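Local coordinates for protein heme oxygenase 1 (Synechocystis sp., PDB 1WE1) that binds heme and probably catalyses its oxidative opening to biliverdin, releasing iron and carbon monoxide, at residues K36-K41 against Q85-G89; V43-Y47 against L80-L84. All coordinates share one frame; numbering follows the deposited sequence.

Contact 1 of 2, residues K36-K41 against Q85-G89; sequences KNSYRK and QFYYG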
loop_
_atom_site.group_PDB
_atom_site.type_symbol
_atom_site.label_atom_id
_atom_site.label_comp_id
_atom_site.label_asym_id
_atom_site.label_seq_id
_atom_site.Cartn_x
_atom_site.Cartn_y
_atom_site.Cartn_z
ATOM N N LYS A 36 10.638 7.113 12.896
ATOM C CA LYS A 36 11.464 6.147 12.191
ATOM C C LYS A 36 11.351 4.662 12.579
ATOM O O LYS A 36 11.260 3.808 11.709
ATOM C CB LYS A 36 12.927 6.598 12.284
ATOM C CG LYS A 36 13.934 5.561 11.811
ATOM C CD LYS A 36 15.377 6.008 12.068
ATOM C CE LYS A 36 16.381 4.893 11.752
ATOM N NZ LYS A 36 16.335 4.425 10.334
ATOM N N ASN A 37 11.337 4.332 13.863
ATOM C CA ASN A 37 11.290 2.916 14.220
ATOM C C ASN A 37 10.011 2.147 13.939
ATOM O O ASN A 37 10.070 1.012 13.473
ATOM C CB ASN A 37 11.709 2.727 15.675
ATOM C CG ASN A 37 13.126 3.177 15.913
ATOM O OD1 ASN A 37 14.052 2.748 15.216
ATOM N ND2 ASN A 37 13.309 4.056 16.889
ATOM N N SER A 38 8.855 2.734 14.218
ATOM C CA SER A 38 7.622 2.023 13.941
ATOM C C SER A 38 7.333 2.071 12.428
ATOM O O SER A 38 7.027 1.047 11.822
ATOM C CB SER A 38 6.466 2.615 14.759
ATOM O OG SER A 38 6.366 4.016 14.593
ATOM N N TYR A 39 7.481 3.247 11.821
ATOM C CA TYR A 39 7.235 3.419 10.388
ATOM C C TYR A 39 8.158 2.541 9.556
ATOM O O TYR A 39 7.853 2.174 8.434
ATOM C CB TYR A 39 7.423 4.892 10.007
ATOM C CG TYR A 39 7.386 5.183 8.519
ATOM C CD1 TYR A 39 8.534 5.066 7.735
ATOM C CD2 TYR A 39 6.192 5.559 7.890
ATOM C CE1 TYR A 39 8.495 5.312 6.359
ATOM C CE2 TYR A 39 6.143 5.807 6.519
ATOM C CZ TYR A 39 7.293 5.683 5.762
ATOM O OH TYR A 39 7.241 5.921 4.412
ATOM N N ARG A 40 9.298 2.208 10.128
ATOM C CA ARG A 40 10.299 1.382 9.472
ATOM C C ARG A 40 9.764 -0.051 9.322
ATOM O O ARG A 40 10.064 -0.753 8.354
ATOM C CB ARG A 40 11.568 1.400 10.341
ATOM C CG ARG A 40 12.793 0.803 9.713
ATOM C CD ARG A 40 14.050 1.135 10.497
ATOM N NE ARG A 40 14.140 0.478 11.794
ATOM C CZ ARG A 40 15.301 0.211 12.392
ATOM N NH1 ARG A 40 16.438 0.546 11.794
ATOM N NH2 ARG A 40 15.337 -0.385 13.578
ATOM N N LYS A 41 8.966 -0.476 10.298
ATOM C CA LYS A 41 8.399 -1.811 10.285
ATOM C C LYS A 41 7.263 -1.913 9.274
ATOM O O LYS A 41 7.010 -2.982 8.706
ATOM C CB LYS A 41 7.925 -2.186 11.693
ATOM C CG LYS A 41 9.066 -2.206 12.710
ATOM C CD LYS A 41 8.713 -2.931 14.013
ATOM C CE LYS A 41 9.973 -3.131 14.865
ATOM N NZ LYS A 41 9.836 -4.139 15.963
ATOM N N GLN A 85 16.926 0.206 2.788
ATOM C CA GLN A 85 18.349 0.499 2.812
ATOM C C GLN A 85 18.574 1.743 3.672
ATOM O O GLN A 85 19.476 1.781 4.506
ATOM C CB GLN A 85 18.843 0.762 1.387
ATOM C CG GLN A 85 20.262 1.303 1.302
ATOM C CD GLN A 85 21.283 0.222 1.051
ATOM O OE1 GLN A 85 21.563 -0.601 1.920
ATOM N NE2 GLN A 85 21.846 0.212 -0.151
ATOM N N PHE A 86 17.739 2.753 3.461
ATOM C CA PHE A 86 17.826 4.003 4.192
ATOM C C PHE A 86 17.481 3.876 5.688
ATOM O O PHE A 86 18.187 4.420 6.544
ATOM C CB PHE A 86 16.913 5.045 3.536
ATOM C CG PHE A 86 16.816 6.330 4.305
ATOM C CD1 PHE A 86 17.831 7.282 4.229
ATOM C CD2 PHE A 86 15.744 6.557 5.162
ATOM C CE1 PHE A 86 17.786 8.448 5.001
ATOM C CE2 PHE A 86 15.685 7.712 5.937
ATOM C CZ PHE A 86 16.714 8.663 5.858
ATOM N N TYR A 87 16.402 3.167 6.007
ATOM C CA TYR A 87 15.988 3.003 7.394
ATOM C C TYR A 87 16.763 1.942 8.161
ATOM O O TYR A 87 16.916 2.043 9.377
ATOM C CB TYR A 87 14.498 2.680 7.456
ATOM C CG TYR A 87 13.638 3.840 7.054
ATOM C CD1 TYR A 87 13.030 3.883 5.807
ATOM C CD2 TYR A 87 13.487 4.928 7.895
ATOM C CE1 TYR A 87 12.294 4.987 5.410
ATOM C CE2 TYR A 87 12.762 6.036 7.513
ATOM C CZ TYR A 87 12.163 6.065 6.268
ATOM O OH TYR A 87 11.430 7.175 5.897
ATOM N N TYR A 88 17.250 0.927 7.453
ATOM C CA TYR A 88 17.992 -0.159 8.084
ATOM C C TYR A 88 19.475 -0.169 7.772
ATOM O O TYR A 88 20.273 -0.685 8.561
ATOM C CB TYR A 88 17.402 -1.509 7.675
ATOM C CG TYR A 88 16.116 -1.839 8.384
ATOM C CD1 TYR A 88 16.116 -2.251 9.722
ATOM C CD2 TYR A 88 14.897 -1.720 7.728
ATOM C CE1 TYR A 88 14.930 -2.533 10.382
ATOM C CE2 TYR A 88 13.712 -1.999 8.375
ATOM C CZ TYR A 88 13.729 -2.402 9.698
ATOM O OH TYR A 88 12.533 -2.646 10.326
ATOM N N GLY A 89 19.846 0.369 6.618
ATOM C CA GLY A 89 21.247 0.385 6.249
ATOM C C GLY A 89 21.633 -0.819 5.415
ATOM O O GLY A 89 20.811 -1.694 5.149
#
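K36 and R40, one turn apart on helix 36-59, send their cationic ends to the same carbonyl, Y87 O, near the C-terminal end of helix 77-88. K36 NZ donates to Y87 O at 2.6 Å, lying in the carbonyl plane on a lone pair. R40 NH1 donates to Y87 O at 2.9 Å in a fairly straight bond (162° at the hydrogen), tilted from the carbonyl plane. Two long, flexible cations suit this end of a helix, where carbonyls of the last turn lack the helical N-H partner and the helix dipole is likely to add partial negative charge. The bend of R40 at chi3 (69°) lays its guanidinium flat on the Y88 ring, centres 4.1 Å apart, while CD sits over the face, 3.7 Å from the centroid of that ring. With an alanine in place of R40 the guanidinium and its bond to Y87 O are gone, and Y88 would probably lose its stacked cation, leaving K36 as the donor to Y87 O across these segments. Beside this polar grip, the edge of Y39 points at the face of Y87 in an offset edge-to-face pair, centroids 5.6 Å apart. Both phenols are hydrogen-bonded beyond the pair: Y39 OH with Y156 OH, Y87 OH with G152 O. Helix 120-146 touches K36 and Y87 through M146, helix 207-222 packs on S38 and K41, and E95 of helix 92-95 meets Y88.

Contact 2 of 2, residues V43-Y47 against L80-L84; sequences VGNLY and LEQDL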
loop_
_atom_site.group_PDB
_atom_site.type_symbol
_atom_site.label_atom_id
_atom_site.label_comp_id
_atom_site.label_asym_id
_atom_site.label_seq_id
_atom_site.Cartn_x
_atom_site.Cartn_y
_atom_site.Cartn_z
ATOM N N VAL A 43 7.216 -0.252 6.450
ATOM C CA VAL A 43 7.920 -0.354 5.179
ATOM C C VAL A 43 8.359 -1.789 4.938
ATOM O O VAL A 43 8.276 -2.285 3.819
ATOM C CB VAL A 43 9.155 0.572 5.167
ATOM C CG1 VAL A 43 9.985 0.356 3.891
ATOM C CG2 VAL A 43 8.699 2.030 5.269
ATOM N N GLY A 44 8.834 -2.448 5.989
ATOM C CA GLY A 44 9.253 -3.832 5.863
ATOM C C GLY A 44 8.065 -4.681 5.438
ATOM O O GLY A 44 8.179 -5.510 4.534
ATOM N N ASN A 45 6.911 -4.479 6.068
ATOM C CA ASN A 45 5.740 -5.256 5.686
ATOM C C ASN A 45 5.309 -5.009 4.228
ATOM O O ASN A 45 5.223 -5.953 3.433
ATOM C CB ASN A 45 4.577 -4.979 6.628
ATOM C CG ASN A 45 4.686 -5.759 7.930
ATOM O OD1 ASN A 45 5.314 -6.823 7.997
ATOM N ND2 ASN A 45 4.051 -5.244 8.969
ATOM N N LEU A 46 5.051 -3.755 3.867
ATOM C CA LEU A 46 4.643 -3.463 2.499
ATOM C C LEU A 46 5.643 -4.062 1.522
ATOM O O LEU A 46 5.274 -4.534 0.454
ATOM C CB LEU A 46 4.532 -1.956 2.279
ATOM C CG LEU A 46 3.469 -1.320 3.168
ATOM C CD1 LEU A 46 3.335 0.158 2.851
ATOM C CD2 LEU A 46 2.152 -2.032 2.941
ATOM N N TYR A 47 6.913 -4.055 1.902
ATOM C CA TYR A 47 7.946 -4.622 1.057
ATOM C C TYR A 47 7.576 -6.060 0.659
ATOM O O TYR A 47 7.687 -6.429 -0.505
ATOM C CB TYR A 47 9.285 -4.609 1.800
ATOM C CG TYR A 47 10.355 -5.419 1.121
ATOM C CD1 TYR A 47 10.895 -5.019 -0.095
ATOM C CD2 TYR A 47 10.794 -6.617 1.671
ATOM C CE1 TYR A 47 11.842 -5.799 -0.747
ATOM C CE2 TYR A 47 11.740 -7.404 1.025
ATOM C CZ TYR A 47 12.257 -6.994 -0.178
ATOM O OH TYR A 47 13.186 -7.790 -0.824
ATOM N N LEU A 80 10.879 0.350 -2.597
ATOM C CA LEU A 80 10.703 -0.011 -1.198
ATOM C C LEU A 80 12.004 -0.622 -0.654
ATOM O O LEU A 80 12.305 -0.521 0.546
ATOM C CB LEU A 80 9.538 -0.995 -1.081
ATOM C CG LEU A 80 8.401 -0.764 -0.074
ATOM C CD1 LEU A 80 8.131 0.704 0.175
ATOM C CD2 LEU A 80 7.161 -1.442 -0.617
ATOM N N GLU A 81 12.778 -1.259 -1.527
ATOM C CA GLU A 81 14.045 -1.824 -1.093
ATOM C C GLU A 81 14.976 -0.651 -0.821
ATOM O O GLU A 81 15.808 -0.691 0.092
ATOM C CB GLU A 81 14.654 -2.718 -2.173
ATOM C CG GLU A 81 13.923 -4.029 -2.370
ATOM C CD GLU A 81 14.655 -4.979 -3.297
ATOM O OE1 GLU A 81 14.223 -6.149 -3.406
ATOM O OE2 GLU A 81 15.658 -4.555 -3.917
ATOM N N GLN A 82 14.824 0.400 -1.617
ATOM C CA GLN A 82 15.640 1.588 -1.447
ATOM C C GLN A 82 15.347 2.216 -0.093
ATOM O O GLN A 82 16.253 2.682 0.595
ATOM C CB GLN A 82 15.377 2.574 -2.589
ATOM C CG GLN A 82 16.202 2.260 -3.847
ATOM C CD GLN A 82 15.799 3.087 -5.068
ATOM O OE1 GLN A 82 15.469 4.275 -4.953
ATOM N NE2 GLN A 82 15.843 2.465 -6.247
ATOM N N ASP A 83 14.083 2.199 0.304
ATOM C CA ASP A 83 13.711 2.758 1.592
ATOM C C ASP A 83 14.229 1.923 2.767
ATOM O O ASP A 83 14.605 2.474 3.789
ATOM C CB ASP A 83 12.189 2.919 1.672
ATOM C CG ASP A 83 11.679 4.097 0.842
ATOM O OD1 ASP A 83 10.446 4.314 0.802
ATOM O OD2 ASP A 83 12.506 4.813 0.232
ATOM N N LEU A 84 14.244 0.600 2.628
ATOM C CA LEU A 84 14.738 -0.270 3.692
ATOM C C LEU A 84 16.230 0.002 3.899
ATOM O O LEU A 84 16.735 0.018 5.029
ATOM C CB LEU A 84 14.510 -1.752 3.328
ATOM C CG LEU A 84 13.040 -2.221 3.342
ATOM C CD1 LEU A 84 12.846 -3.511 2.536
ATOM C CD2 LEU A 84 12.598 -2.400 4.789
#
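Y47 meets helix 77-88 in two unlike ways: a leucine methyl rests on its ring, and its hydroxyl bonds to a carboxylate. L84 CD1 sits above one ring face, 3.7 Å from the centroid of Y47 in a CH-pi contact and shifted toward the rim, nearest CG at 3.4 Å. Beyond the ring, Y47 OH donates to E81 OE1 at 3.2 Å. That oxygen is met on its anti side, with the hydroxyl 34° out of the carboxylate plane; it is a long bond, and its details are less certain because the E81 side chain is modelled too close to the ring. A chi1 of 169°, which places CG of Y47 opposite the main-chain nitrogen, carries the ring toward helix 77-88. Tyrosine suits the place because its apolar face accepts a leucine methyl while its hydroxyl can bond to a carboxylate at the partly exposed side where E81 lies.

The other branch of L84, CD2, packs on helix 36-59, 3.8 Å from G44 CA and 3.9 Å from V43 CG1. One leucine therefore meets both the Y47 ring and the main chain at G44. L80 completes the apolar layer: its CD2 lies against the backbone of Y47 and 3.9 Å from L46 CB, and CD1 faces V43 CG1. D83 gives this layer only its CB, at 4.0 Å from V43 CG1, since its carboxylate oxygens accept from A154 N and F155 N and are thus satisfied although buried. The two short helical segments run roughly antiparallel (150° between their directions), their axes coming within 9.6 Å, an aliphatic and aromatic helix-to-helix seam of the all-helical heme oxygenase fold.

Both contacts join helix 36-59 to helix 77-88, and they follow one another along the same antiparallel pair, their centres 8 Å apart. Contact 2 is nested inside the chain loop that contact 1 closes, and it is the core one: nearly all its touching residues are buried, and branched aliphatic side chains make most of it. Contact 1 lies farther from the centre of the chain, where helix 36-59 begins and helix 77-88 ends, and is only partly buried. There, two long cations share a helix-end carbonyl. Tyrosine faces carry a guanidinium in contact 1 and a leucine methyl in contact 2. Neither contact includes the heme ligand or the known heme-binding residues.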